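Tannase (Lactobacillus plantarum, PDB 3WA7) hydrolyses the galloyl ester bonds of tannins to release gallic acid, using an alpha/beta-hydrolase fold. Local coordinates at residues A67-P72 and G105-A110; R156-G161 and D196-S201; H211-Y216 and P346-L351. All coordinates share one frame; numbering follows the deposited sequence.

Contact 1 of 3, residues A67-P72 and G105-A110; sequences APILMP and GYVVVA
Strands 69-72 and 107-111 are the two parallel strands of a beta-alpha-beta unit, and residues 67-72 and 105-110 pair along it. Ile-69 lies beside Val-107, and Leu-70 beside Val-108. Val-107 N donates to Pro-68 O at 2.9 Å. Leu-70 N returns a bond of 2.9 Å to Val-107 O. Val-109 N then gives one of 3.0 Å to Leu-70 O. Beyond these bonds a water donates to both Pro-72 O and Val-109 O, bridging the strands where direct bonding stops.

On one face, Ile-69 and Met-71 (a selenomethionine) lie alongside valines. Ile-69 CG2 meets Val-109 CG2 at 3.8 Å. The Met-71 chain bends at its last torsion (chi3 77°), which brings CE to 3.7 Å from Val-109 CG1. On the other face, Pro-72 CD packs on Val-108 CG1 at 3.8 Å, the two side chains crossing at about a right angle. At the start, Pro-68 CD sits 3.8 Å from Tyr-106 CD2. The Tyr-106 hydroxyl bonds Asp-465.

Helix 131-145 covers the Ile-69, Met-71 and Val-109 face. The connecting helix 95-103 covers Leu-70 and Val-108, and helix 457-468 packs on Pro-68 and Tyr-106.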
loop_
_atom_site.group_PDB
_atom_site.type_symbol
_atom_site.label_atom_id
_atom_site.label_comp_id
_atom_site.label_asym_id
_atom_site.label_seq_id
_atom_site.Cartn_x
_atom_site.Cartn_y
_atom_site.Cartn_z
ATOM N N ALA A 67 -13.562 1.848 20.509
ATOM C CA ALA A 67 -12.793 0.891 19.720
ATOM C C ALA A 67 -12.299 1.447 18.389
ATOM O O ALA A 67 -13.028 2.138 17.682
ATOM C CB ALA A 67 -13.625 -0.370 19.477
ATOM N N PRO A 68 -11.033 1.163 18.041
ATOM C CA PRO A 68 -10.500 1.653 16.770
ATOM C C PRO A 68 -11.259 0.930 15.663
ATOM O O PRO A 68 -11.738 -0.187 15.864
ATOM C CB PRO A 68 -9.036 1.209 16.810
ATOM C CG PRO A 68 -8.728 1.133 18.269
ATOM C CD PRO A 68 -9.978 0.521 18.844
ATOM N N ILE A 69 -11.379 1.564 14.504
ATOM C CA ILE A 69 -12.048 0.931 13.379
ATOM C C ILE A 69 -10.991 0.669 12.313
ATOM O O ILE A 69 -10.538 1.586 11.627
ATOM C CB ILE A 69 -13.167 1.825 12.797
ATOM C CG1 ILE A 69 -14.244 2.061 13.862
ATOM C CG2 ILE A 69 -13.787 1.157 11.571
ATOM C CD1 ILE A 69 -15.387 2.950 13.397
ATOM N N LEU A 70 -10.576 -0.588 12.208
ATOM C CA LEU A 70 -9.572 -0.984 11.225
ATOM C C LEU A 70 -10.274 -1.162 9.888
ATOM O O LEU A 70 -11.304 -1.832 9.813
ATOM C CB LEU A 70 -8.923 -2.306 11.635
ATOM C CG LEU A 70 -7.750 -2.795 10.780
ATOM C CD1 LEU A 70 -6.531 -1.921 11.046
ATOM C CD2 LEU A 70 -7.438 -4.246 11.125
HETATM N N MSE A 71 -9.727 -0.553 8.842
HETATM C CA MSE A 71 -10.317 -0.666 7.516
HETATM C C MSE A 71 -9.284 -1.197 6.537
HETATM O O MSE A 71 -8.610 -0.437 5.841
HETATM C CB MSE A 71 -10.871 0.691 7.054
HETATM C CG MSE A 71 -12.046 1.162 7.905
HETATM SE SE MSE A 71 -12.976 2.702 7.185
HETATM C CE MSE A 71 -14.001 1.814 5.797
ATOM N N PRO A 72 -9.141 -2.527 6.486
ATOM C CA PRO A 72 -8.191 -3.194 5.598
ATOM C C PRO A 72 -8.785 -3.361 4.209
ATOM O O PRO A 72 -10.004 -3.386 4.048
ATOM C CB PRO A 72 -7.982 -4.533 6.284
ATOM C CG PRO A 72 -9.379 -4.850 6.763
ATOM C CD PRO A 72 -9.864 -3.513 7.318
ATOM N N GLY A 105 -10.004 -6.384 20.075
ATOM C CA GLY A 105 -11.010 -5.394 20.419
ATOM C C GLY A 105 -11.292 -4.342 19.362
ATOM O O GLY A 105 -11.976 -3.353 19.630
ATOM N N TYR A 106 -10.772 -4.541 18.156
ATOM C CA TYR A 106 -11.000 -3.576 17.081
ATOM C C TYR A 106 -12.267 -3.896 16.304
ATOM O O TYR A 106 -12.625 -5.062 16.135
ATOM C CB TYR A 106 -9.852 -3.594 16.068
ATOM C CG TYR A 106 -8.469 -3.372 16.628
ATOM C CD1 TYR A 106 -7.347 -3.758 15.899
ATOM C CD2 TYR A 106 -8.273 -2.785 17.879
ATOM C CE1 TYR A 106 -6.064 -3.572 16.394
ATOM C CE2 TYR A 106 -6.989 -2.594 18.388
ATOM C CZ TYR A 106 -5.891 -2.993 17.639
ATOM O OH TYR A 106 -4.616 -2.822 18.128
ATOM N N VAL A 107 -12.947 -2.853 15.843
ATOM C CA VAL A 107 -14.112 -3.040 14.998
ATOM C C VAL A 107 -13.454 -3.076 13.618
ATOM O O VAL A 107 -12.463 -2.380 13.386
ATOM C CB VAL A 107 -15.090 -1.849 15.091
ATOM C CG1 VAL A 107 -16.051 -1.855 13.901
ATOM C CG2 VAL A 107 -15.886 -1.946 16.386
ATOM N N VAL A 108 -13.970 -3.900 12.716
ATOM C CA VAL A 108 -13.385 -3.991 11.385
ATOM C C VAL A 108 -14.411 -3.746 10.289
ATOM O O VAL A 108 -15.469 -4.375 10.256
ATOM C CB VAL A 108 -12.738 -5.382 11.137
ATOM C CG1 VAL A 108 -12.121 -5.433 9.735
ATOM C CG2 VAL A 108 -11.678 -5.665 12.194
ATOM N N VAL A 109 -14.105 -2.803 9.408
ATOM C CA VAL A 109 -14.981 -2.519 8.282
ATOM C C VAL A 109 -14.129 -2.811 7.055
ATOM O O VAL A 109 -13.162 -2.104 6.768
ATOM C CB VAL A 109 -15.463 -1.052 8.280
ATOM C CG1 VAL A 109 -16.304 -0.781 7.031
ATOM C CG2 VAL A 109 -16.301 -0.787 9.529
ATOM N N ALA A 110 -14.475 -3.890 6.359
ATOM C CA ALA A 110 -13.741 -4.317 5.175
ATOM C C ALA A 110 -14.555 -4.006 3.930
ATOM O O ALA A 110 -15.555 -4.666 3.650
ATOM C CB ALA A 110 -13.454 -5.810 5.259
HETATM O O HOH W 1 -11.974 -1.364 4.317
#

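Contact 2 of 3, residues R156-G161 and D196-S201; sequences RIITNG and DIFAVS
Phe-198 holds CG anti to its backbone N (chi1 179°), and the Arg-156 chain bends at chi2 (-67°). Together these turns lay the arginine over one face of the ring. Arg-156 CD stands above the ring centre of Phe-198, 3.5 Å from the centroid, a CH-pi contact. Its guanidinium continues past the ring centre, nearly flat on the ring (planes 16° apart), with Arg-156 CZ 4.5 Å from the Phe-198 centroid in an off-centre cation-pi stack. With an alanine at Phe-198, the Arg-156 side chain, left without the face it lies on, would probably be less firmly placed.

Next to the stack, Ile-157 O accepts two successive N-H groups, from Phe-198 N at 3.0 Å and Ala-199 N at 3.2 Å. Thr-159 N then bonds Ala-199 O, and Ser-201 N bonds Thr-159 O at 2.9 Å. Ser-201 OG donates to Asn-160 OD1 at 2.7 Å, from above the amide carbonyl plane, while Asn-160 ND2 bonds Asp-454. Ile-157 CG2 packs crosswise on Ile-197 CG2 at 3.6 Å.

Gly-161 opens a probable nucleophile elbow carrying Ser-163. Strands 69-72 and 410-414 flank the pair in the sheet. Helix 131-145 covers Ile-157 and Ile-197, and helix 457-468 covers Ile-158 and Ala-199.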
loop_
_atom_site.group_PDB
_atom_site.type_symbol
_atom_site.label_atom_id
_atom_site.label_comp_id
_atom_site.label_asym_id
_atom_site.label_seq_id
_atom_site.Cartn_x
_atom_site.Cartn_y
_atom_site.Cartn_z
ATOM N N ARG A 156 -11.237 7.177 14.978
ATOM C CA ARG A 156 -10.081 6.295 15.084
ATOM C C ARG A 156 -10.053 5.268 13.954
ATOM O O ARG A 156 -9.839 4.074 14.181
ATOM C CB ARG A 156 -10.095 5.586 16.440
ATOM C CG ARG A 156 -9.979 6.534 17.620
ATOM C CD ARG A 156 -8.611 7.212 17.670
ATOM N NE ARG A 156 -8.494 8.075 18.844
ATOM C CZ ARG A 156 -8.851 9.356 18.881
ATOM N NH1 ARG A 156 -9.344 9.951 17.803
ATOM N NH2 ARG A 156 -8.737 10.039 20.014
ATOM N N ILE A 157 -10.279 5.743 12.732
ATOM C CA ILE A 157 -10.253 4.877 11.560
ATOM C C ILE A 157 -8.797 4.695 11.163
ATOM O O ILE A 157 -8.059 5.666 11.021
ATOM C CB ILE A 157 -11.028 5.498 10.374
ATOM C CG1 ILE A 157 -12.529 5.505 10.681
ATOM C CG2 ILE A 157 -10.745 4.709 9.096
ATOM C CD1 ILE A 157 -13.382 6.171 9.601
ATOM N N ILE A 158 -8.387 3.444 11.005
ATOM C CA ILE A 158 -7.018 3.128 10.637
ATOM C C ILE A 158 -7.052 2.209 9.435
ATOM O O ILE A 158 -7.546 1.089 9.516
ATOM C CB ILE A 158 -6.281 2.423 11.795
ATOM C CG1 ILE A 158 -6.329 3.310 13.041
ATOM C CG2 ILE A 158 -4.825 2.143 11.406
ATOM C CD1 ILE A 158 -5.764 2.661 14.278
ATOM N N THR A 159 -6.543 2.693 8.308
ATOM C CA THR A 159 -6.531 1.879 7.103
ATOM C C THR A 159 -5.320 0.957 7.079
ATOM O O THR A 159 -4.306 1.218 7.727
ATOM C CB THR A 159 -6.515 2.748 5.827
ATOM O OG1 THR A 159 -5.497 3.754 5.939
ATOM C CG2 THR A 159 -7.869 3.399 5.608
ATOM N N ASN A 160 -5.446 -0.139 6.341
ATOM C CA ASN A 160 -4.351 -1.085 6.205
ATOM C C ASN A 160 -4.441 -1.736 4.841
ATOM O O ASN A 160 -5.531 -1.951 4.313
ATOM C CB ASN A 160 -4.407 -2.160 7.294
ATOM C CG ASN A 160 -3.189 -3.063 7.272
ATOM O OD1 ASN A 160 -2.057 -2.590 7.177
ATOM N ND2 ASN A 160 -3.413 -4.367 7.364
ATOM N N GLY A 161 -3.289 -2.039 4.264
ATOM C CA GLY A 161 -3.277 -2.671 2.962
ATOM C C GLY A 161 -1.859 -3.049 2.603
ATOM O O GLY A 161 -0.912 -2.548 3.208
ATOM N N ASP A 196 -11.334 11.970 6.007
ATOM C CA ASP A 196 -10.003 12.042 6.594
ATOM C C ASP A 196 -9.989 10.951 7.662
ATOM O O ASP A 196 -11.024 10.652 8.262
ATOM C CB ASP A 196 -9.753 13.421 7.222
ATOM C CG ASP A 196 -10.743 13.755 8.321
ATOM O OD1 ASP A 196 -10.348 13.745 9.507
ATOM O OD2 ASP A 196 -11.918 14.029 7.998
ATOM N N ILE A 197 -8.831 10.341 7.888
ATOM C CA ILE A 197 -8.738 9.271 8.872
ATOM C C ILE A 197 -7.727 9.553 9.975
ATOM O O ILE A 197 -6.989 10.538 9.925
ATOM C CB ILE A 197 -8.399 7.929 8.191
ATOM C CG1 ILE A 197 -7.056 8.034 7.462
ATOM C CG2 ILE A 197 -9.522 7.548 7.221
ATOM C CD1 ILE A 197 -6.622 6.747 6.782
ATOM N N PHE A 198 -7.698 8.668 10.963
ATOM C CA PHE A 198 -6.820 8.799 12.121
ATOM C C PHE A 198 -5.382 8.322 11.917
ATOM O O PHE A 198 -4.435 9.009 12.299
ATOM C CB PHE A 198 -7.441 8.045 13.301
ATOM C CG PHE A 198 -6.615 8.088 14.558
ATOM C CD1 PHE A 198 -6.460 9.274 15.265
ATOM C CD2 PHE A 198 -6.019 6.930 15.050
ATOM C CE1 PHE A 198 -5.723 9.308 16.453
ATOM C CE2 PHE A 198 -5.278 6.952 16.238
ATOM C CZ PHE A 198 -5.132 8.144 16.939
ATOM N N ALA A 199 -5.216 7.146 11.325
ATOM C CA ALA A 199 -3.876 6.611 11.124
ATOM C C ALA A 199 -3.778 5.734 9.893
ATOM O O ALA A 199 -4.779 5.204 9.404
ATOM C CB ALA A 199 -3.444 5.826 12.359
ATOM N N VAL A 200 -2.551 5.577 9.409
ATOM C CA VAL A 200 -2.279 4.784 8.222
ATOM C C VAL A 200 -1.297 3.647 8.477
ATOM O O VAL A 200 -0.233 3.856 9.059
ATOM C CB VAL A 200 -1.659 5.658 7.097
ATOM C CG1 VAL A 200 -1.165 4.774 5.950
ATOM C CG2 VAL A 200 -2.674 6.658 6.587
ATOM N N SER A 201 -1.671 2.448 8.043
ATOM C CA SER A 201 -0.795 1.292 8.123
ATOM C C SER A 201 -0.635 0.865 6.668
ATOM O O SER A 201 -1.627 0.678 5.954
ATOM C CB SER A 201 -1.414 0.150 8.925
ATOM O OG SER A 201 -0.593 -1.001 8.812
#

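Contact 3 of 3, residues H211-Y216 and P346-L351; sequences HADMAY and PAFDQL
The carboxylate of Asp-213, on helix 209-220, grips two successive backbone N-H groups of the loop 346-351. Phe-348 N donates to Asp-213 OD1 at 2.6 Å, and Asp-349 N to Asp-213 OD2 at 3.1 Å. Each oxygen uses its syn lone pair, and Asp-349 N also makes a weak bond to Asp-213 OD1. This two-point hold fixes the rotation of the carboxylate. The two N-H dipoles would probably help to stabilise its negative charge in a buried place. The N-H just before these, of Ala-347, goes to a water, 2.8 Å from Ala-347 N, which donates to Asp-213 O. The Asp-349 carboxylate turns elsewhere, to Thr-372 and His-370.

Apolar packing flanks these bonds. Ala-212 CB lies over one face of the Phe-348 ring, 3.6 Å from its centroid, while Asp-213 OD1 is at that ring's edge, in plane. Ala-347 CB covers one face of the Tyr-216 ring, 4.0 Å from its centroid and offset toward the rim. The Tyr-216 hydroxyl bonds Arg-420 O. A glycerol lies near Phe-348 and may mark a pocket.

Asp-349 is the centre of an inverse gamma turn, and the Asp-213 carboxylate holds the N-H groups that lead into it. Both segments belong to the long insertion between sheet strands 199-203 and 410-414, consistent with a lid or cap region of an alpha/beta-hydrolase.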
loop_
_atom_site.group_PDB
_atom_site.type_symbol
_atom_site.label_atom_id
_atom_site.label_comp_id
_atom_site.label_asym_id
_atom_site.label_seq_id
_atom_site.Cartn_x
_atom_site.Cartn_y
_atom_site.Cartn_z
ATOM N N HIS A 211 7.514 8.144 -10.660
ATOM C CA HIS A 211 8.939 8.291 -10.377
ATOM C C HIS A 211 9.551 6.946 -9.991
ATOM O O HIS A 211 10.748 6.862 -9.702
ATOM C CB HIS A 211 9.164 9.290 -9.239
ATOM C CG HIS A 211 8.588 10.645 -9.506
ATOM N ND1 HIS A 211 7.641 11.224 -8.689
ATOM C CD2 HIS A 211 8.814 11.530 -10.505
ATOM C CE1 HIS A 211 7.307 12.406 -9.176
ATOM N NE2 HIS A 211 8.004 12.615 -10.278
ATOM N N ALA A 212 8.726 5.900 -9.998
ATOM C CA ALA A 212 9.172 4.554 -9.635
ATOM C C ALA A 212 10.152 3.938 -10.625
ATOM O O ALA A 212 10.992 3.126 -10.238
ATOM C CB ALA A 212 7.966 3.632 -9.461
ATOM N N ASP A 213 10.045 4.302 -11.901
ATOM C CA ASP A 213 10.964 3.757 -12.896
ATOM C C ASP A 213 12.375 4.262 -12.640
ATOM O O ASP A 213 13.337 3.492 -12.705
ATOM C CB ASP A 213 10.527 4.130 -14.315
ATOM C CG ASP A 213 9.309 3.348 -14.769
ATOM O OD1 ASP A 213 9.261 2.129 -14.495
ATOM O OD2 ASP A 213 8.415 3.944 -15.405
HETATM N N MSE A 214 12.499 5.556 -12.359
HETATM C CA MSE A 214 13.803 6.146 -12.078
HETATM C C MSE A 214 14.406 5.543 -10.812
HETATM O O MSE A 214 15.603 5.267 -10.757
HETATM C CB MSE A 214 13.689 7.662 -11.901
HETATM C CG MSE A 214 13.434 8.418 -13.185
HETATM SE SE MSE A 214 13.429 10.324 -12.853
HETATM C CE MSE A 214 11.777 10.440 -11.901
ATOM N N ALA A 215 13.575 5.343 -9.792
ATOM C CA ALA A 215 14.062 4.775 -8.541
ATOM C C ALA A 215 14.523 3.337 -8.737
ATOM O O ALA A 215 15.540 2.918 -8.179
ATOM C CB ALA A 215 12.967 4.828 -7.471
ATOM N N TYR A 216 13.781 2.582 -9.538
ATOM C CA TYR A 216 14.124 1.186 -9.767
ATOM C C TYR A 216 15.479 1.041 -10.443
ATOM O O TYR A 216 16.266 0.164 -10.084
ATOM C CB TYR A 216 13.058 0.493 -10.621
ATOM C CG TYR A 216 12.942 -0.991 -10.336
ATOM C CD1 TYR A 216 12.322 -1.447 -9.172
ATOM C CD2 TYR A 216 13.486 -1.937 -11.207
ATOM C CE1 TYR A 216 12.245 -2.810 -8.875
ATOM C CE2 TYR A 216 13.416 -3.307 -10.920
ATOM C CZ TYR A 216 12.797 -3.732 -9.755
ATOM O OH TYR A 216 12.731 -5.076 -9.461
ATOM N N PRO A 346 11.213 -0.217 -18.755
ATOM C CA PRO A 346 10.952 0.382 -17.442
ATOM C C PRO A 346 10.182 -0.636 -16.605
ATOM O O PRO A 346 9.427 -1.440 -17.150
ATOM C CB PRO A 346 10.101 1.608 -17.780
ATOM C CG PRO A 346 10.502 1.940 -19.193
ATOM C CD PRO A 346 10.573 0.577 -19.819
ATOM N N ALA A 347 10.366 -0.601 -15.290
ATOM C CA ALA A 347 9.691 -1.550 -14.408
ATOM C C ALA A 347 8.199 -1.287 -14.219
ATOM O O ALA A 347 7.435 -2.216 -13.940
ATOM C CB ALA A 347 10.386 -1.577 -13.040
ATOM N N PHE A 348 7.782 -0.033 -14.370
ATOM C CA PHE A 348 6.381 0.324 -14.179
ATOM C C PHE A 348 5.699 0.851 -15.437
ATOM O O PHE A 348 4.643 0.353 -15.826
ATOM C CB PHE A 348 6.254 1.343 -13.039
ATOM C CG PHE A 348 6.743 0.818 -11.713
ATOM C CD1 PHE A 348 8.105 0.741 -11.439
ATOM C CD2 PHE A 348 5.841 0.332 -10.769
ATOM C CE1 PHE A 348 8.567 0.182 -10.244
ATOM C CE2 PHE A 348 6.291 -0.230 -9.572
ATOM C CZ PHE A 348 7.656 -0.306 -9.311
ATOM N N ASP A 349 6.287 1.855 -16.075
ATOM C CA ASP A 349 5.681 2.381 -17.288
ATOM C C ASP A 349 6.288 1.673 -18.497
ATOM O O ASP A 349 7.209 2.185 -19.136
ATOM C CB ASP A 349 5.896 3.893 -17.396
ATOM C CG ASP A 349 4.981 4.534 -18.425
ATOM O OD1 ASP A 349 4.394 3.791 -19.238
ATOM O OD2 ASP A 349 4.847 5.774 -18.423
ATOM N N GLN A 350 5.775 0.481 -18.794
ATOM C CA GLN A 350 6.275 -0.295 -19.924
ATOM C C GLN A 350 6.023 0.419 -21.246
ATOM O O GLN A 350 4.973 1.032 -21.441
ATOM C CB GLN A 350 5.636 -1.683 -19.930
ATOM C CG GLN A 350 6.368 -2.703 -19.082
ATOM C CD GLN A 350 7.591 -3.253 -19.788
ATOM O OE1 GLN A 350 7.478 -3.893 -20.834
ATOM N NE2 GLN A 350 8.768 -3.003 -19.224
ATOM N N LEU A 351 6.993 0.340 -22.152
ATOM C CA LEU A 351 6.869 1.012 -23.437
ATOM C C LEU A 351 5.711 0.484 -24.271
ATOM O O LEU A 351 5.172 1.206 -25.114
ATOM C CB LEU A 351 8.175 0.896 -24.228
ATOM C CG LEU A 351 9.426 1.415 -23.513
ATOM C CD1 LEU A 351 10.603 1.392 -24.484
ATOM C CD2 LEU A 351 9.192 2.827 -22.994
HETATM O O HOH W 2 12.571 0.840 -14.417
#

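In the fold
All three contacts are buried. Contacts 1 and 2 lie in the central sheet, and contact 3 lies outside it. The centres of contacts 1 and 2 are 9 Å apart, and strands 69-72 and 157-160 are neighbours, joined by Met-71 N to Ile-158 O and Ile-158 N to Ile-69 O. Both use parallel backbone bonding with aliphatic packing. Contact 2 adds a partly exposed stack at one end and a polar pair near the probable elbow. Contact 3 is about 28 Å from contact 2 between centres and across the chain's centre. It has no strand pairing, and a carboxylate holds a loop to a helix. Strand 199-203 leads on to its helix 209-220.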